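Local structure of congerin-1 (Conger myriaster, 1C1L) at residues 17-22 / 131-136; 27-32 / 50-55; 31-36 / 121-126; 41-46 / 115-120. The protein binds beta-galactosides as a homodimeric galectin from conger eel, here holding lactose, though its physiological function is not yet known. All coordinates share one frame; numbering follows the deposited sequence. Where two conformers were deposited one is given.

Contact 1. Residues 17-22 / 131-136. Residue 136 of segment 131-136 comes from a tag, linker or insertion.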
# COMPACT_ATOMS: atom_id res chain seq x y z
N PHE A 17 6.94 -5.03 -9.63
CA PHE A 17 6.71 -6.19 -8.78
C PHE A 17 5.91 -5.70 -7.60
O PHE A 17 6.36 -4.87 -6.81
CB PHE A 17 8.03 -6.77 -8.29
CG PHE A 17 8.77 -7.40 -9.45
CD1 PHE A 17 9.51 -6.59 -10.32
CD2 PHE A 17 8.66 -8.77 -9.69
CE1 PHE A 17 10.13 -7.15 -11.43
CE2 PHE A 17 9.29 -9.32 -10.81
CZ PHE A 17 10.02 -8.51 -11.68
N LEU A 18 4.69 -6.20 -7.48
CA LEU A 18 3.81 -5.88 -6.37
C LEU A 18 3.86 -7.02 -5.36
O LEU A 18 3.57 -8.17 -5.71
CB LEU A 18 2.39 -5.70 -6.88
CG LEU A 18 1.29 -5.45 -5.85
CD1 LEU A 18 1.48 -4.06 -5.27
CD2 LEU A 18 -0.08 -5.56 -6.49
N THR A 19 4.27 -6.80 -4.12
CA THR A 19 4.25 -7.84 -3.11
C THR A 19 3.12 -7.53 -2.15
O THR A 19 2.98 -6.38 -1.72
CB THR A 19 5.58 -7.88 -2.35
OG1 THR A 19 6.56 -8.24 -3.31
CG2 THR A 19 5.63 -8.88 -1.19
N VAL A 20 2.29 -8.52 -1.83
CA VAL A 20 1.29 -8.37 -0.81
C VAL A 20 1.72 -9.29 0.33
O VAL A 20 2.25 -10.39 0.10
CB VAL A 20 -0.12 -8.78 -1.35
CG1 VAL A 20 -0.56 -7.73 -2.36
CG2 VAL A 20 -0.10 -10.14 -2.02
N GLY A 21 1.58 -8.82 1.56
CA GLY A 21 1.93 -9.61 2.73
C GLY A 21 0.80 -9.50 3.73
O GLY A 21 0.03 -8.53 3.73
N GLY A 22 0.69 -10.48 4.61
CA GLY A 22 -0.34 -10.44 5.62
C GLY A 22 -0.35 -11.73 6.41
O GLY A 22 0.59 -12.51 6.35
N LEU A 131 -4.65 -8.37 5.21
CA LEU A 131 -3.61 -7.71 4.42
C LEU A 131 -2.88 -6.73 5.35
O LEU A 131 -3.55 -5.91 5.96
CB LEU A 131 -4.21 -6.93 3.24
CG LEU A 131 -3.22 -6.20 2.33
CD1 LEU A 131 -2.34 -7.21 1.61
CD2 LEU A 131 -4.00 -5.38 1.31
N THR A 132 -1.57 -6.80 5.50
CA THR A 132 -0.88 -5.84 6.35
C THR A 132 0.13 -5.03 5.55
O THR A 132 0.47 -3.92 5.95
CB THR A 132 -0.11 -6.52 7.51
OG1 THR A 132 0.82 -7.46 6.96
CG2 THR A 132 -1.06 -7.23 8.47
N LEU A 133 0.62 -5.54 4.41
CA LEU A 133 1.71 -4.92 3.67
C LEU A 133 1.49 -4.91 2.18
O LEU A 133 1.04 -5.92 1.63
CB LEU A 133 3.00 -5.67 3.99
CG LEU A 133 4.32 -5.56 3.20
CD1 LEU A 133 5.36 -5.93 4.21
CD2 LEU A 133 4.48 -6.52 2.00
N VAL A 134 1.84 -3.80 1.52
CA VAL A 134 1.89 -3.71 0.08
C VAL A 134 3.20 -3.04 -0.24
O VAL A 134 3.56 -1.97 0.29
CB VAL A 134 0.74 -2.85 -0.51
CG1 VAL A 134 0.91 -2.73 -2.02
CG2 VAL A 134 -0.59 -3.51 -0.25
N LYS A 135 3.93 -3.68 -1.13
CA LYS A 135 5.22 -3.21 -1.55
C LYS A 135 5.25 -3.17 -3.07
O LYS A 135 4.64 -4.03 -3.72
CB LYS A 135 6.19 -4.17 -0.93
CG LYS A 135 7.63 -4.05 -1.33
CD LYS A 135 8.37 -4.89 -0.32
CE LYS A 135 9.82 -5.02 -0.70
NZ LYS A 135 10.49 -3.73 -0.73
N LEU A 136 5.91 -2.19 -3.67
CA LEU A 136 6.02 -2.12 -5.11
C LEU A 136 7.46 -1.75 -5.42
O LEU A 136 8.01 -0.83 -4.80
CB LEU A 136 5.07 -1.07 -5.67
CG LEU A 136 5.01 -0.99 -7.18
CD1 LEU A 136 4.23 -2.17 -7.71
CD2 LEU A 136 4.36 0.29 -7.62

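Contact 2. Residues 27-32 / 50-55. With GAL (beta-D-galactopyranose), chain B.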
# COMPACT_ATOMS: atom_id res chain seq x y z
N SER A 27 -8.08 -21.43 11.39
CA SER A 27 -9.25 -22.12 10.87
C SER A 27 -9.84 -21.51 9.58
O SER A 27 -11.04 -21.23 9.49
CB SER A 27 -10.28 -22.16 11.98
OG SER A 27 -9.59 -22.63 13.14
N PRO A 28 -9.04 -21.25 8.55
CA PRO A 28 -9.50 -20.64 7.32
C PRO A 28 -10.27 -21.56 6.40
O PRO A 28 -10.07 -22.77 6.34
CB PRO A 28 -8.25 -20.11 6.68
CG PRO A 28 -7.28 -21.23 7.00
CD PRO A 28 -7.67 -21.71 8.38
N GLN A 29 -11.18 -20.99 5.64
CA GLN A 29 -11.78 -21.69 4.51
C GLN A 29 -10.92 -21.37 3.30
O GLN A 29 -10.37 -22.28 2.68
CB GLN A 29 -13.19 -21.19 4.30
CG GLN A 29 -14.18 -21.85 5.22
CD GLN A 29 -15.60 -21.49 4.85
OE1 GLN A 29 -16.02 -20.33 4.88
NE2 GLN A 29 -16.41 -22.44 4.43
N ARG A 30 -10.76 -20.08 2.98
CA ARG A 30 -10.01 -19.66 1.82
C ARG A 30 -9.77 -18.17 1.86
O ARG A 30 -10.45 -17.48 2.62
CB ARG A 30 -10.78 -19.96 0.52
CG ARG A 30 -12.14 -19.25 0.43
CD ARG A 30 -12.81 -19.76 -0.82
NE ARG A 30 -14.14 -19.20 -1.01
CZ ARG A 30 -14.55 -18.65 -2.15
NH1 ARG A 30 -13.78 -18.56 -3.22
NH2 ARG A 30 -15.79 -18.17 -2.21
N PHE A 31 -8.80 -17.68 1.09
CA PHE A 31 -8.66 -16.24 0.93
C PHE A 31 -8.10 -15.97 -0.47
O PHE A 31 -7.41 -16.81 -1.06
CB PHE A 31 -7.71 -15.62 1.99
CG PHE A 31 -6.23 -15.77 1.72
CD1 PHE A 31 -5.59 -16.97 2.02
CD2 PHE A 31 -5.52 -14.73 1.11
CE1 PHE A 31 -4.24 -17.13 1.72
CE2 PHE A 31 -4.18 -14.89 0.81
CZ PHE A 31 -3.53 -16.09 1.11
N SER A 32 -8.42 -14.81 -1.03
CA SER A 32 -7.92 -14.45 -2.34
C SER A 32 -7.25 -13.09 -2.40
O SER A 32 -7.53 -12.17 -1.63
CB SER A 32 -9.04 -14.47 -3.35
OG SER A 32 -10.15 -13.69 -2.92
N PHE A 50 -8.16 -23.67 1.56
CA PHE A 50 -7.68 -24.58 2.58
C PHE A 50 -8.69 -25.71 2.78
O PHE A 50 -8.43 -26.85 2.41
CB PHE A 50 -7.47 -23.84 3.90
CG PHE A 50 -6.34 -22.83 3.80
CD1 PHE A 50 -6.56 -21.59 3.19
CD2 PHE A 50 -5.08 -23.15 4.31
CE1 PHE A 50 -5.52 -20.68 3.08
CE2 PHE A 50 -4.04 -22.23 4.20
CZ PHE A 50 -4.26 -21.00 3.58
N ASN A 51 -9.86 -25.37 3.27
CA ASN A 51 -10.87 -26.36 3.63
C ASN A 51 -12.15 -25.77 3.09
O ASN A 51 -12.83 -24.93 3.70
CB ASN A 51 -10.89 -26.50 5.15
CG ASN A 51 -12.08 -27.28 5.69
OD1 ASN A 51 -12.70 -28.05 4.97
ND2 ASN A 51 -12.47 -27.11 6.95
N TYR A 52 -12.40 -26.12 1.85
CA TYR A 52 -13.52 -25.54 1.16
C TYR A 52 -14.22 -26.66 0.41
O TYR A 52 -14.12 -26.81 -0.81
CB TYR A 52 -12.98 -24.45 0.23
CG TYR A 52 -14.06 -23.67 -0.48
CD1 TYR A 52 -14.91 -22.86 0.27
CD2 TYR A 52 -14.21 -23.75 -1.86
CE1 TYR A 52 -15.90 -22.12 -0.35
CE2 TYR A 52 -15.20 -23.01 -2.50
CZ TYR A 52 -16.03 -22.20 -1.73
OH TYR A 52 -16.98 -21.42 -2.34
N GLY A 53 -14.98 -27.44 1.17
CA GLY A 53 -15.70 -28.59 0.63
C GLY A 53 -14.77 -29.55 -0.09
O GLY A 53 -13.80 -30.04 0.49
N ALA A 54 -15.02 -29.79 -1.38
CA ALA A 54 -14.21 -30.69 -2.17
C ALA A 54 -12.80 -30.18 -2.37
O ALA A 54 -11.87 -30.96 -2.54
CB ALA A 54 -14.82 -30.88 -3.55
N ASP A 55 -12.66 -28.85 -2.36
CA ASP A 55 -11.36 -28.25 -2.52
C ASP A 55 -10.65 -28.16 -1.19
O ASP A 55 -11.07 -27.47 -0.26
CB ASP A 55 -11.51 -26.86 -3.11
CG ASP A 55 -11.94 -26.92 -4.56
OD1 ASP A 55 -11.56 -27.85 -5.27
OD2 ASP A 55 -12.65 -26.02 -4.98
C1 GAL B . -16.18 -19.82 -7.39
C2 GAL B . -16.24 -19.07 -6.06
C3 GAL B . -15.74 -17.63 -6.24
C4 GAL B . -14.37 -17.61 -6.94
C5 GAL B . -14.42 -18.45 -8.21
C6 GAL B . -13.06 -18.54 -8.88
O2 GAL B . -17.58 -19.05 -5.59
O3 GAL B . -15.65 -17.02 -4.96
O4 GAL B . -13.39 -18.12 -6.04
O5 GAL B . -14.86 -19.79 -7.92
O6 GAL B . -13.16 -19.28 -10.08
O HOH W 1 -11.01 -24.86 8.19
O HOH W 2 -15.55 -25.16 4.13

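Contact 3. Residues 31-36 / 121-126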
# COMPACT_ATOMS: atom_id res chain seq x y z
N PHE A 31 -8.80 -17.68 1.09
CA PHE A 31 -8.66 -16.24 0.93
C PHE A 31 -8.10 -15.97 -0.47
O PHE A 31 -7.41 -16.81 -1.06
CB PHE A 31 -7.71 -15.62 1.99
CG PHE A 31 -6.23 -15.77 1.72
CD1 PHE A 31 -5.59 -16.97 2.02
CD2 PHE A 31 -5.52 -14.73 1.11
CE1 PHE A 31 -4.24 -17.13 1.72
CE2 PHE A 31 -4.18 -14.89 0.81
CZ PHE A 31 -3.53 -16.09 1.11
N SER A 32 -8.42 -14.81 -1.03
CA SER A 32 -7.92 -14.45 -2.34
C SER A 32 -7.25 -13.09 -2.40
O SER A 32 -7.53 -12.17 -1.63
CB SER A 32 -9.04 -14.47 -3.35
OG SER A 32 -10.15 -13.69 -2.92
N VAL A 33 -6.34 -13.03 -3.36
CA VAL A 33 -5.68 -11.79 -3.75
C VAL A 33 -6.34 -11.46 -5.08
O VAL A 33 -6.42 -12.31 -5.98
CB VAL A 33 -4.17 -11.97 -3.98
CG1 VAL A 33 -3.56 -10.67 -4.45
CG2 VAL A 33 -3.51 -12.41 -2.68
N ASN A 34 -6.85 -10.24 -5.18
CA ASN A 34 -7.57 -9.80 -6.36
C ASN A 34 -6.96 -8.53 -6.93
O ASN A 34 -6.84 -7.55 -6.19
CB ASN A 34 -9.02 -9.49 -6.01
CG ASN A 34 -9.67 -10.67 -5.31
OD1 ASN A 34 -10.12 -11.63 -5.94
ND2 ASN A 34 -9.68 -10.68 -3.98
N VAL A 35 -6.54 -8.52 -8.20
CA VAL A 35 -6.08 -7.30 -8.86
C VAL A 35 -6.85 -7.09 -10.15
O VAL A 35 -7.19 -8.03 -10.90
CB VAL A 35 -4.55 -7.31 -9.24
CG1 VAL A 35 -3.74 -7.16 -7.96
CG2 VAL A 35 -4.14 -8.57 -9.97
N GLY A 36 -7.16 -5.84 -10.41
CA GLY A 36 -7.88 -5.50 -11.61
C GLY A 36 -8.27 -4.05 -11.59
O GLY A 36 -7.54 -3.20 -11.08
N PRO A 121 -5.26 -0.65 -11.50
CA PRO A 121 -5.49 0.34 -10.44
C PRO A 121 -6.02 -0.16 -9.11
O PRO A 121 -6.08 0.60 -8.14
CB PRO A 121 -6.44 1.32 -11.09
CG PRO A 121 -7.33 0.39 -11.88
CD PRO A 121 -6.31 -0.55 -12.51
N PHE A 122 -6.45 -1.41 -9.03
CA PHE A 122 -7.14 -1.89 -7.85
C PHE A 122 -6.58 -3.20 -7.30
O PHE A 122 -6.26 -4.14 -8.04
CB PHE A 122 -8.61 -2.04 -8.24
CG PHE A 122 -9.51 -2.63 -7.17
CD1 PHE A 122 -10.13 -1.79 -6.25
CD2 PHE A 122 -9.71 -4.02 -7.10
CE1 PHE A 122 -10.95 -2.33 -5.25
CE2 PHE A 122 -10.52 -4.55 -6.10
CZ PHE A 122 -11.14 -3.71 -5.19
N LEU A 123 -6.53 -3.23 -5.97
CA LEU A 123 -6.08 -4.40 -5.23
C LEU A 123 -6.99 -4.65 -4.04
O LEU A 123 -7.33 -3.72 -3.29
CB LEU A 123 -4.64 -4.19 -4.73
CG LEU A 123 -4.05 -5.18 -3.70
CD1 LEU A 123 -3.84 -6.53 -4.34
CD2 LEU A 123 -2.75 -4.65 -3.14
N SER A 124 -7.39 -5.91 -3.83
CA SER A 124 -8.08 -6.29 -2.62
C SER A 124 -7.66 -7.68 -2.19
O SER A 124 -7.28 -8.53 -3.01
CB SER A 124 -9.62 -6.26 -2.83
OG SER A 124 -10.18 -7.23 -3.71
N LEU A 125 -7.79 -7.93 -0.91
CA LEU A 125 -7.61 -9.26 -0.37
C LEU A 125 -9.01 -9.59 0.12
O LEU A 125 -9.68 -8.71 0.67
CB LEU A 125 -6.62 -9.20 0.77
CG LEU A 125 -6.36 -10.46 1.56
CD1 LEU A 125 -4.87 -10.67 1.72
CD2 LEU A 125 -7.09 -10.35 2.89
N ALA A 126 -9.54 -10.78 -0.15
CA ALA A 126 -10.84 -11.16 0.37
C ALA A 126 -10.74 -12.50 1.10
O ALA A 126 -9.80 -13.27 0.91
CB ALA A 126 -11.87 -11.31 -0.76

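Contact 4. Residues 41-46 / 115-120. With GAL (beta-D-galactopyranose), chain B.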
# COMPACT_ATOMS: atom_id res chain seq x y z
N SER A 41 -14.31 -6.27 -11.78
CA SER A 41 -13.60 -6.46 -13.01
C SER A 41 -12.17 -6.75 -12.58
O SER A 41 -11.36 -5.86 -12.25
CB SER A 41 -13.78 -5.17 -13.80
OG SER A 41 -13.37 -5.38 -15.13
N LEU A 42 -11.87 -8.04 -12.55
CA LEU A 42 -10.61 -8.52 -12.04
C LEU A 42 -9.79 -9.25 -13.09
O LEU A 42 -10.32 -10.16 -13.74
CB LEU A 42 -10.87 -9.47 -10.87
CG LEU A 42 -11.58 -8.91 -9.65
CD1 LEU A 42 -11.88 -10.04 -8.69
CD2 LEU A 42 -10.71 -7.85 -9.00
N SER A 43 -8.53 -8.85 -13.30
CA SER A 43 -7.64 -9.59 -14.18
C SER A 43 -7.10 -10.84 -13.48
O SER A 43 -6.81 -11.84 -14.15
CB SER A 43 -6.47 -8.72 -14.63
OG SER A 43 -6.92 -7.80 -15.61
N LEU A 44 -6.95 -10.86 -12.17
CA LEU A 44 -6.48 -12.05 -11.49
C LEU A 44 -7.15 -12.14 -10.13
O LEU A 44 -7.19 -11.17 -9.37
CB LEU A 44 -4.94 -12.01 -11.30
CG LEU A 44 -4.32 -13.16 -10.49
CD1 LEU A 44 -4.47 -14.48 -11.22
CD2 LEU A 44 -2.86 -12.84 -10.23
N HIS A 45 -7.73 -13.31 -9.91
CA HIS A 45 -8.32 -13.70 -8.64
C HIS A 45 -7.48 -14.91 -8.27
O HIS A 45 -7.53 -15.91 -9.00
CB HIS A 45 -9.79 -14.10 -8.82
CG HIS A 45 -10.43 -14.80 -7.62
ND1 HIS A 45 -10.86 -14.29 -6.48
CD2 HIS A 45 -10.77 -16.13 -7.61
CE1 HIS A 45 -11.42 -15.23 -5.77
NE2 HIS A 45 -11.36 -16.34 -6.46
N LEU A 46 -6.71 -14.86 -7.19
CA LEU A 46 -5.83 -15.95 -6.80
C LEU A 46 -6.36 -16.45 -5.48
O LEU A 46 -6.18 -15.80 -4.44
CB LEU A 46 -4.40 -15.41 -6.66
CG LEU A 46 -3.36 -16.36 -6.04
CD1 LEU A 46 -3.08 -17.51 -6.98
CD2 LEU A 46 -2.10 -15.59 -5.75
N TYR A 115 -7.18 -9.90 -20.50
CA TYR A 115 -7.72 -8.65 -21.00
C TYR A 115 -6.65 -7.69 -21.52
O TYR A 115 -6.94 -6.52 -21.74
CB TYR A 115 -8.56 -8.01 -19.87
CG TYR A 115 -9.52 -9.00 -19.22
CD1 TYR A 115 -10.36 -9.80 -20.01
CD2 TYR A 115 -9.51 -9.14 -17.84
CE1 TYR A 115 -11.17 -10.75 -19.40
CE2 TYR A 115 -10.32 -10.09 -17.23
CZ TYR A 115 -11.14 -10.89 -18.02
OH TYR A 115 -11.93 -11.85 -17.44
N SER A 116 -5.42 -8.16 -21.74
CA SER A 116 -4.33 -7.32 -22.25
C SER A 116 -4.16 -5.99 -21.51
O SER A 116 -4.07 -4.89 -22.06
CB SER A 116 -4.55 -7.09 -23.75
OG SER A 116 -4.53 -8.36 -24.40
N LYS A 117 -4.06 -6.13 -20.20
CA LYS A 117 -3.91 -4.99 -19.32
C LYS A 117 -2.45 -4.62 -19.19
O LYS A 117 -1.58 -5.47 -19.18
CB LYS A 117 -4.46 -5.29 -17.94
CG LYS A 117 -5.96 -5.51 -17.96
CD LYS A 117 -6.62 -4.26 -18.51
CE LYS A 117 -8.08 -4.31 -18.19
NZ LYS A 117 -8.64 -3.03 -18.55
N GLU A 118 -2.19 -3.31 -19.16
CA GLU A 118 -0.85 -2.80 -18.95
C GLU A 118 -0.73 -1.95 -17.70
O GLU A 118 0.36 -1.47 -17.38
CB GLU A 118 -0.44 -1.97 -20.16
CG GLU A 118 -0.16 -2.92 -21.31
CD GLU A 118 0.20 -2.26 -22.62
OE1 GLU A 118 -0.54 -1.39 -23.08
OE2 GLU A 118 1.23 -2.63 -23.17
N PHE A 119 -1.84 -1.76 -17.00
CA PHE A 119 -1.89 -0.99 -15.77
C PHE A 119 -3.06 -1.57 -14.96
O PHE A 119 -4.12 -1.85 -15.55
CB PHE A 119 -2.14 0.50 -16.08
CG PHE A 119 -2.36 1.31 -14.82
CD1 PHE A 119 -1.33 1.44 -13.89
CD2 PHE A 119 -3.62 1.87 -14.57
CE1 PHE A 119 -1.57 2.11 -12.69
CE2 PHE A 119 -3.85 2.53 -13.36
CZ PHE A 119 -2.82 2.65 -12.43
N LEU A 120 -2.91 -1.78 -13.65
CA LEU A 120 -3.97 -2.31 -12.81
C LEU A 120 -4.17 -1.40 -11.60
O LEU A 120 -3.27 -1.34 -10.75
CB LEU A 120 -3.65 -3.71 -12.30
CG LEU A 120 -3.50 -4.80 -13.35
CD1 LEU A 120 -2.98 -6.05 -12.69
CD2 LEU A 120 -4.85 -5.09 -13.99
C1 GAL B . -16.18 -19.82 -7.39
C2 GAL B . -16.24 -19.07 -6.06
C3 GAL B . -15.74 -17.63 -6.24
C4 GAL B . -14.37 -17.61 -6.94
C5 GAL B . -14.42 -18.45 -8.21
C6 GAL B . -13.06 -18.54 -8.88
O2 GAL B . -17.58 -19.05 -5.59
O3 GAL B . -15.65 -17.02 -4.96
O4 GAL B . -13.39 -18.12 -6.04
O5 GAL B . -14.86 -19.79 -7.92
O6 GAL B . -13.16 -19.28 -10.08
O HOH W 3 -6.24 -9.28 -17.79

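Contact 1. Residues 17-22 / 131-136
A classic beta bulge shifts the register of strand 18-22 against strand 131-136, in one of the two sheets of the galectin beta-sandwich: Thr132 and Leu133 both face Gly21. Gly21 O takes two backbone donors, Thr132 N at 2.9 Å and Leu133 N at 3.1 Å, the latter standing 46° above the carbonyl plane. Thr132 OG1 adds a long, weak hydrogen bond to the same oxygen. Beyond the bulge the pairing is regular, with Gly21 N bonded to Leu133 O and Thr19 exchanging two bonds with Lys135, its N lying 2.8 Å from Lys135 O. On the face of Leu18, Val20, Val134 and Leu136, Leu18 CG lies anti to the backbone N (chi1 176°), which carries CD1 across the strands to Val134 CG1 at 3.6 Å. Leu131 brings its CD1 to 3.4 Å from Gly21 O and against Val20 CB. On the other face Leu133 CD2 comes over the bare backbone of Gly21, 3.7 Å from its N, while Thr19 OG1 is held by Thr91. Leu136 derives from an insertion into the natural sequence. Leu133, Val134 and Lys135 also pair antiparallel with a strand of the second subunit, which continues the sheet. The doubly gripped Gly21 carbonyl thus accommodates the extra residue while the strands stay paired, and apolar side chains pack on one face, where Leu18 and Val134 also meet Leu5 of the second subunit.

Contact 2. Residues 27-32 / 50-55
Arg30 of the glycan pocket lies across the Tyr52 ring and reaches galactose with its tip. Arg30 CD sits over the Tyr52 face, 3.9 Å from the ring centroid, and CZ makes an off-centre cation-pi contact at 4.4 Å. Guanidinium and ring planes are 31° apart, and the chain runs extended from CG to NE along the ring. At the other end of the contact Pro28 CG makes a CH-pi contact over the Phe50 ring, 3.9 Å from its centroid, while Phe31 CD1 meets Phe50 CE1 edge to edge at 3.9 Å. Among the backbone bonds, Gln29 O accepts from both Phe50 N at 2.8 Å and Asn51 N, the second in the carbonyl plane on a lone pair. Water bridges tie Pro28 O to Asn51 ND2 and Gln29 NE2 to Asn51 O. The sugar bonds use both terminal nitrogens: Arg30 NH1 donates to galactose O4 at 2.9 Å and to O3, and NH2 donates to O3 at 3.0 Å. Asp47, also of the pocket, forms a salt bridge with NH1 and probably steadies the guanidinium. The segments lie at the open end of the hairpin of strands 30-35 and 41-52; Phe31 and Phe50 point inward to Ile24 of strand 18-24, Phe50 also meets Phe80 edge-to-face, and a type II' turn from Tyr52 to Asp55 leads into strand 55-64.

Contact 3. Residues 31-36 / 121-126
Asn34 and Ser124 form the middle hydrogen-bonded pair where strands 31-35 and 122-126 run antiparallel, in the sheet that carries the sugar site. From its CB, 3.6 Å from Ser124 O, the Asn34 side chain turns with CG beside its own backbone N (chi1 -53°). CG itself lies 3.9 Å from Ser124 O. At the tip the two branches part: ND2 donates to Ser32 OG at 3.2 Å within its own strand and makes a weak bond to Ser124 O across the pair, while OD1 accepts from His45 ND1. The amide is therefore fixed in rotation, and through His45 it is a second-shell group of the galactose pocket. The backbones of Asn34 and Ser124 are joined by two bonds, of which Asn34 N to Ser124 O is 2.8 Å long; two further pairs, Ser32 with Ala126 and Gly36 with Phe122, are bonded in the same way. On the face shared with Asn34, Ala126 CB touches Ser32 OG at 3.6 Å. The opposite face is apolar: Leu123 CD1 reaches Val35 CG1 at 3.7 Å and Val33 CG1 more loosely. These side chains line the sandwich interior, where Val33 and Val35 meet Ile90 and Leu92 of strand 87-94 and Leu123 meets Val134 of strand 129-136. Strand 30-35 is flanked by strand 41-52 and strand 122-127; beyond the latter, Phe122 and Leu123 pair in parallel with a strand of the second subunit.

Contact 4. Residues 41-46 / 115-120
The Tyr115 ring meets segment 41-46 with its edge: Leu42 O lies in the ring plane, 3.5 Å from CE2, and Ser43 OG is near the same plane, 3.7 Å from CD2. A second flat group, the His45 imidazole, takes no part in the contact with 115-120 but has galactose O4 at its edge, 2.7 Å from NE2 in a hydrogen bond that either partner could donate. The imidazole also meets the ring of Trp71, with the planes about 45° apart. Between the segments Ser43 is central. With OG beside its backbone N (chi1 -75°), the hydroxyl points into the loop and touches Lys117 CG at 3.4 Å and Leu120 CD2 at 3.8 Å. No direct hydrogen bond joins the two segments; instead a water is hydrogen-bonded to Ser43 OG at 2.7 Å and accepts from Tyr115 N at 2.9 Å. The polar ends of the loop residues turn to other partners, Tyr115 OH to Glu72 and Ser63, and Lys117 NZ to Glu37 in a salt bridge. Ser43 and Leu44 both face Val35, a classic beta bulge at the corner of strand 41-52. Between the two segments, the loop before strand 122-127 thus meets this corner by van der Waals contacts and one bridging water, which supplies a polar partner to the buried Ser43 hydroxyl.

Contacts 2, 3 and 4 all draw on one sheet, in which strand 30-35 lies between strands 41-52 and 122-127, contact 4 joining strand 41-52 to the loop 115-120, while contact 1 belongs to the facing sheet. Contacts 1 and 3 touch through the sandwich core, with Val134 CG2 3.8 Å from Leu123 CD2, and both reach the second subunit. Galactose links contacts 2 and 4, whose centres are about 23 Å apart: Arg30 and His45 both bond its O4, while Arg49, Asn62 and Glu74 also bond the sugar. Contact 3 probably helps to position His45, with Asn34 OD1 2.8 Å from His45 ND1. The centres of contacts 3 and 4 are about 10 Å apart, and contact 1 lies away from the sugar.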